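Local coordinates for G-protein alpha subunit Galpha7 (Naegleria fowleri, PDB 6NE6) that probably binds guanine nucleotides and hydrolyses GTP as the alpha subunit of a heterotrimeric G protein, acting as a molecular switch in signalling, at residues A80-G85 and A103-E108; D299-T304 and E316-D321. One frame throughout, in Å; residues are numbered along the deposited sequence. Where two conformers were deposited one is given.

Interaction 1: residues A80-G85 and A103-E108; sequences AEKIEG and AQDIAE. With EDO (1,2-ethanediol), chain J.
Lys82 and Asp105 meet because their first torsions send them across the gap between two helices: Lys82 swings CG anti to its own N (chi1 164°) and stays extended to the amine, while Asp105 turns CG to lie beside its backbone N (chi1 -74°). The helices, 74-89 and 100-109, belong to the all-helical domain that G-protein alpha subunits carry inserted in their Ras-like domain, and their short segments cross at -122° with axes 10.4 Å apart. Across this gap the extended lysine does most of the reaching, while Asp105 is short.

Lys82 NZ reaches Asp105 OD2 at 2.6 Å, a short salt bridge in which the amine sits nearly in line with the C-O bond and the two side chains cross at about a right angle. The other carboxylate oxygen, OD1, pairs with Arg79, nearly one turn earlier on the helix of Lys82, so one carboxylate is gripped by two basic residues and its rotation is probably restrained. Beneath this partly exposed bridge lies an apolar contact, where, in one of the two conformers modelled for Ile83, CD1 approaches Ile106 CG1 at 3.9 Å. Ile83 also packs on Leu54 and Ile61 of helix 39-66, which ties three helices together, and Trp98 touches Ile106.

Lys65 of helix 39-66 forms a salt bridge with Glu84 OE2 and also bonds a 1,2-ethanediol, probably from the crystallisation liquor, which rests near Ala80 and whose O1 donates to Glu84 OE1 at 2.5 Å.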
loop_
_atom_site.group_PDB
_atom_site.type_symbol
_atom_site.label_atom_id
_atom_site.label_comp_id
_atom_site.label_asym_id
_atom_site.label_seq_id
_atom_site.Cartn_x
_atom_site.Cartn_y
_atom_site.Cartn_z
ATOM N N ALA A 80 19.291 -16.804 12.568
ATOM C CA ALA A 80 17.855 -16.588 12.661
ATOM C C ALA A 80 17.436 -16.300 14.097
ATOM O O ALA A 80 16.591 -15.427 14.338
ATOM C CB ALA A 80 17.109 -17.803 12.109
ATOM N N GLU A 81 18.009 -17.027 15.064
ATOM C CA GLU A 81 17.704 -16.758 16.468
ATOM C C GLU A 81 18.126 -15.347 16.865
ATOM O O GLU A 81 17.411 -14.663 17.607
ATOM C CB GLU A 81 18.379 -17.794 17.368
ATOM C CG GLU A 81 17.781 -19.180 17.275
ATOM C CD GLU A 81 18.090 -20.023 18.499
ATOM O OE1 GLU A 81 17.263 -20.040 19.436
ATOM O OE2 GLU A 81 19.167 -20.655 18.530
ATOM N N LYS A 82 19.283 -14.890 16.381
ATOM C CA LYS A 82 19.717 -13.523 16.668
ATOM C C LYS A 82 18.709 -12.507 16.139
ATOM O O LYS A 82 18.335 -11.561 16.845
ATOM C CB LYS A 82 21.103 -13.264 16.069
ATOM C CG LYS A 82 21.452 -11.775 15.977
ATOM C CD LYS A 82 22.713 -11.503 15.151
ATOM C CE LYS A 82 22.958 -9.995 15.007
ATOM N NZ LYS A 82 24.242 -9.650 14.327
ATOM N N ILE A 83 18.251 -12.698 14.895
ATOM C CA ILE A 83 17.322 -11.744 14.306
ATOM C C ILE A 83 15.994 -11.758 15.051
ATOM O O ILE A 83 15.408 -10.695 15.308
ATOM C CB ILE A 83 17.157 -12.031 12.800
ATOM C CG1 ILE A 83 18.395 -11.511 12.048
ATOM C CG2 ILE A 83 15.862 -11.422 12.277
ATOM C CD1 ILE A 83 18.757 -12.267 10.765
ATOM N N GLU A 84 15.501 -12.946 15.417
ATOM C CA GLU A 84 14.293 -13.052 16.232
ATOM C C GLU A 84 14.402 -12.222 17.501
ATOM O O GLU A 84 13.476 -11.480 17.857
ATOM C CB GLU A 84 14.037 -14.509 16.609
ATOM C CG GLU A 84 13.506 -15.386 15.510
ATOM C CD GLU A 84 13.011 -16.708 16.059
ATOM O OE1 GLU A 84 13.800 -17.400 16.733
ATOM O OE2 GLU A 84 11.828 -17.035 15.850
ATOM N N GLY A 85 15.516 -12.368 18.220
ATOM C CA GLY A 85 15.702 -11.615 19.449
ATOM C C GLY A 85 15.712 -10.117 19.215
ATOM O O GLY A 85 15.140 -9.351 19.997
ATOM N N ALA A 103 22.911 -6.129 8.881
ATOM C CA ALA A 103 22.628 -6.114 7.452
ATOM C C ALA A 103 23.224 -7.335 6.774
ATOM O O ALA A 103 22.564 -7.987 5.953
ATOM C CB ALA A 103 23.184 -4.835 6.827
ATOM N N GLN A 104 24.465 -7.673 7.126
ATOM C CA GLN A 104 25.099 -8.847 6.533
ATOM C C GLN A 104 24.377 -10.123 6.949
ATOM O O GLN A 104 24.203 -11.035 6.131
ATOM C CB GLN A 104 26.576 -8.896 6.923
ATOM C CG GLN A 104 27.421 -7.730 6.367
ATOM C CD GLN A 104 28.857 -7.750 6.869
ATOM O OE1 GLN A 104 29.660 -8.579 6.440
ATOM N NE2 GLN A 104 29.189 -6.832 7.786
ATOM N N ASP A 105 23.916 -10.192 8.207
ATOM C CA ASP A 105 23.185 -11.372 8.662
ATOM C C ASP A 105 21.863 -11.535 7.916
ATOM O O ASP A 105 21.497 -12.644 7.523
ATOM C CB ASP A 105 22.929 -11.302 10.170
ATOM C CG ASP A 105 24.174 -11.579 11.007
ATOM O OD1 ASP A 105 25.121 -12.242 10.522
ATOM O OD2 ASP A 105 24.192 -11.132 12.176
ATOM N N ILE A 106 21.129 -10.442 7.715
ATOM C CA ILE A 106 19.855 -10.556 7.015
ATOM C C ILE A 106 20.085 -10.954 5.563
ATOM O O ILE A 106 19.361 -11.793 5.020
ATOM C CB ILE A 106 19.059 -9.247 7.139
ATOM C CG1 ILE A 106 18.643 -9.030 8.603
ATOM C CG2 ILE A 106 17.836 -9.272 6.207
ATOM C CD1 ILE A 106 18.086 -7.631 8.902
ATOM N N ALA A 107 21.099 -10.363 4.914
ATOM C CA ALA A 107 21.410 -10.737 3.533
ATOM C C ALA A 107 21.807 -12.204 3.426
ATOM O O ALA A 107 21.452 -12.884 2.452
ATOM C CB ALA A 107 22.521 -9.847 2.981
ATOM N N GLU A 108 22.554 -12.712 4.410
ATOM C CA GLU A 108 22.901 -14.125 4.375
ATOM C C GLU A 108 21.657 -14.993 4.561
ATOM O O GLU A 108 21.479 -15.995 3.852
ATOM C CB GLU A 108 23.973 -14.424 5.430
ATOM C CG GLU A 108 24.661 -15.766 5.283
ATOM C CD GLU A 108 25.432 -15.936 3.970
ATOM O OE1 GLU A 108 26.044 -14.959 3.456
ATOM O OE2 GLU A 108 25.425 -17.062 3.443
HETATM C C1 EDO J . 15.158 -19.504 14.727
HETATM O O1 EDO J . 14.875 -19.598 16.130
HETATM C C2 EDO J . 15.787 -20.806 14.249
HETATM O O2 EDO J . 15.129 -21.918 14.868
#

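Interaction 2: residues D299-T304 and E316-D321; sequences DVFFVT and EQITSD
Phe301 presents its ring to helix 308-326 in two ways at once, one face to Ile318 and an edge to Gln317. Its CG lies anti to the carbonyl carbon (chi1 -66°), which sends the ring out toward the helix. Over the face, Ile318 brings its CG1 to 4.0 Å from the ring centroid, 27° off the ring normal, a CH-pi contact. The touch is off-centre, since CG1 is closest to CE2 of Phe301 at 3.6 Å. The two side chains run past each other in opposite directions, and although the CB of Ile318 does not point at the strand, its gamma-methylene does the reaching.

At the edge of the ring the geometry changes. Gln317 NE2 lies in the plane of the Phe301 ring, 3.7 Å from CE1, with the amide turned 83° from the ring plane. The aliphatic part of Gln317 helps too, its CB standing 3.8 Å from the same CE1. The amide oxygen is engaged by Arg314, nearly one turn back on the helix, which helps fix the amide's orientation.

Asp321 OD2 is held by Arg298 and Tyr244, and the arginine probably offsets the charge of Asp299 nearby. Phe301 is bonded through its backbone to Leu245 and Leu247 of the neighbouring strand, while Ile318 packs on Leu246. A C-terminal helix laid across one face of the central sheet, here meeting its edge strand 297-302, is characteristic of the Ras-like P-loop GTPase domain of G-protein alpha subunits.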
loop_
_atom_site.group_PDB
_atom_site.type_symbol
_atom_site.label_atom_id
_atom_site.label_comp_id
_atom_site.label_asym_id
_atom_site.label_seq_id
_atom_site.Cartn_x
_atom_site.Cartn_y
_atom_site.Cartn_z
ATOM N N ASP A 299 -17.062 5.983 -11.228
ATOM C CA ASP A 299 -16.359 5.092 -12.146
ATOM C C ASP A 299 -15.465 4.156 -11.334
ATOM O O ASP A 299 -15.285 4.328 -10.127
ATOM C CB ASP A 299 -15.562 5.911 -13.171
ATOM C CG ASP A 299 -15.490 5.246 -14.536
ATOM O OD1 ASP A 299 -15.727 4.020 -14.640
ATOM O OD2 ASP A 299 -15.184 5.963 -15.505
ATOM N N VAL A 300 -14.892 3.163 -12.019
ATOM C CA VAL A 300 -13.963 2.206 -11.421
ATOM C C VAL A 300 -12.720 2.155 -12.297
ATOM O O VAL A 300 -12.833 2.062 -13.522
ATOM C CB VAL A 300 -14.578 0.797 -11.288
ATOM C CG1 VAL A 300 -13.545 -0.179 -10.760
ATOM C CG2 VAL A 300 -15.810 0.809 -10.382
ATOM N N PHE A 301 -11.537 2.241 -11.678
ATOM C CA PHE A 301 -10.273 2.254 -12.409
ATOM C C PHE A 301 -9.329 1.216 -11.825
ATOM O O PHE A 301 -9.239 1.065 -10.601
ATOM C CB PHE A 301 -9.564 3.632 -12.356
ATOM C CG PHE A 301 -10.297 4.739 -13.059
ATOM C CD1 PHE A 301 -10.041 5.024 -14.394
ATOM C CD2 PHE A 301 -11.220 5.519 -12.381
ATOM C CE1 PHE A 301 -10.715 6.059 -15.046
ATOM C CE2 PHE A 301 -11.887 6.559 -13.031
ATOM C CZ PHE A 301 -11.641 6.820 -14.352
ATOM N N PHE A 302 -8.612 0.511 -12.701
ATOM C CA PHE A 302 -7.489 -0.307 -12.270
ATOM C C PHE A 302 -6.245 0.561 -12.280
ATOM O O PHE A 302 -6.070 1.387 -13.179
ATOM C CB PHE A 302 -7.283 -1.503 -13.205
ATOM C CG PHE A 302 -8.447 -2.451 -13.246
ATOM C CD1 PHE A 302 -8.666 -3.339 -12.201
ATOM C CD2 PHE A 302 -9.316 -2.455 -14.321
ATOM C CE1 PHE A 302 -9.719 -4.223 -12.236
ATOM C CE2 PHE A 302 -10.386 -3.336 -14.357
ATOM C CZ PHE A 302 -10.583 -4.218 -13.308
ATOM N N VAL A 303 -5.354 0.356 -11.308
ATOM C CA VAL A 303 -4.140 1.165 -11.251
ATOM C C VAL A 303 -3.017 0.377 -10.586
ATOM O O VAL A 303 -3.248 -0.563 -9.825
ATOM C CB VAL A 303 -4.398 2.504 -10.515
ATOM C CG1 VAL A 303 -4.637 2.278 -9.047
ATOM C CG2 VAL A 303 -3.240 3.479 -10.742
ATOM N N THR A 304 -1.781 0.743 -10.917
ATOM C CA THR A 304 -0.609 0.269 -10.189
ATOM C C THR A 304 0.092 1.520 -9.686
ATOM O O THR A 304 0.795 2.185 -10.448
ATOM C CB THR A 304 0.303 -0.575 -11.069
ATOM O OG1 THR A 304 -0.426 -1.714 -11.537
ATOM C CG2 THR A 304 1.508 -1.063 -10.260
ATOM N N GLU A 316 -5.135 11.546 -14.297
ATOM C CA GLU A 316 -5.596 12.501 -15.297
ATOM C C GLU A 316 -6.991 12.143 -15.795
ATOM O O GLU A 316 -7.812 13.032 -16.048
ATOM C CB GLU A 316 -4.605 12.561 -16.463
ATOM N N GLN A 317 -7.274 10.847 -15.961
ATOM C CA GLN A 317 -8.626 10.444 -16.330
ATOM C C GLN A 317 -9.619 10.840 -15.244
ATOM O O GLN A 317 -10.713 11.351 -15.535
ATOM C CB GLN A 317 -8.695 8.938 -16.556
ATOM C CG GLN A 317 -7.965 8.403 -17.761
ATOM C CD GLN A 317 -8.074 6.892 -17.806
ATOM O OE1 GLN A 317 -7.228 6.188 -17.268
ATOM N NE2 GLN A 317 -9.150 6.392 -18.401
ATOM N N ILE A 318 -9.245 10.616 -13.987
ATOM C CA ILE A 318 -10.121 10.949 -12.870
ATOM C C ILE A 318 -10.342 12.454 -12.794
ATOM O O ILE A 318 -11.480 12.918 -12.692
ATOM C CB ILE A 318 -9.546 10.390 -11.558
ATOM C CG1 ILE A 318 -9.534 8.855 -11.607
ATOM C CG2 ILE A 318 -10.337 10.922 -10.378
ATOM C CD1 ILE A 318 -8.810 8.211 -10.434
ATOM N N THR A 319 -9.262 13.246 -12.857
ATOM C CA THR A 319 -9.459 14.687 -12.710
ATOM C C THR A 319 -10.215 15.266 -13.900
ATOM O O THR A 319 -11.030 16.180 -13.727
ATOM C CB THR A 319 -8.130 15.418 -12.498
ATOM O OG1 THR A 319 -7.244 15.145 -13.584
ATOM C CG2 THR A 319 -7.478 14.951 -11.191
ATOM N N SER A 320 -10.002 14.723 -15.098
ATOM C CA SER A 320 -10.794 15.168 -16.236
ATOM C C SER A 320 -12.264 14.865 -16.018
ATOM O O SER A 320 -13.130 15.696 -16.315
ATOM C CB SER A 320 -10.310 14.502 -17.524
ATOM O OG SER A 320 -9.008 14.939 -17.854
ATOM N N ASP A 321 -12.565 13.688 -15.475
ATOM C CA ASP A 321 -13.962 13.351 -15.250
ATOM C C ASP A 321 -14.573 14.216 -14.158
ATOM O O ASP A 321 -15.741 14.613 -14.259
ATOM C CB ASP A 321 -14.101 11.877 -14.898
ATOM C CG ASP A 321 -15.543 11.462 -14.808
ATOM O OD1 ASP A 321 -16.239 11.526 -15.841
ATOM O OD2 ASP A 321 -15.992 11.113 -13.704
#

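The two contacts fall in different lobes of one chain, on opposite sides of its centre, with their own centres 43 Å apart and nearest atoms about 25 Å apart. They follow in series: both segments of interaction 1 precede those of interaction 2, and they share no helix or strand. Interaction 1 joins helices 74-89 and 100-109 in the helical domain, whereas interaction 2 fastens helix 308-326 to strand 297-302, an outermost strand of the six-stranded mixed sheet. Together they illustrate the two-domain plan of G-protein alpha subunits, which in relatives encloses the nucleotide between the domains; each contact lies within its own domain and neither spans the interface.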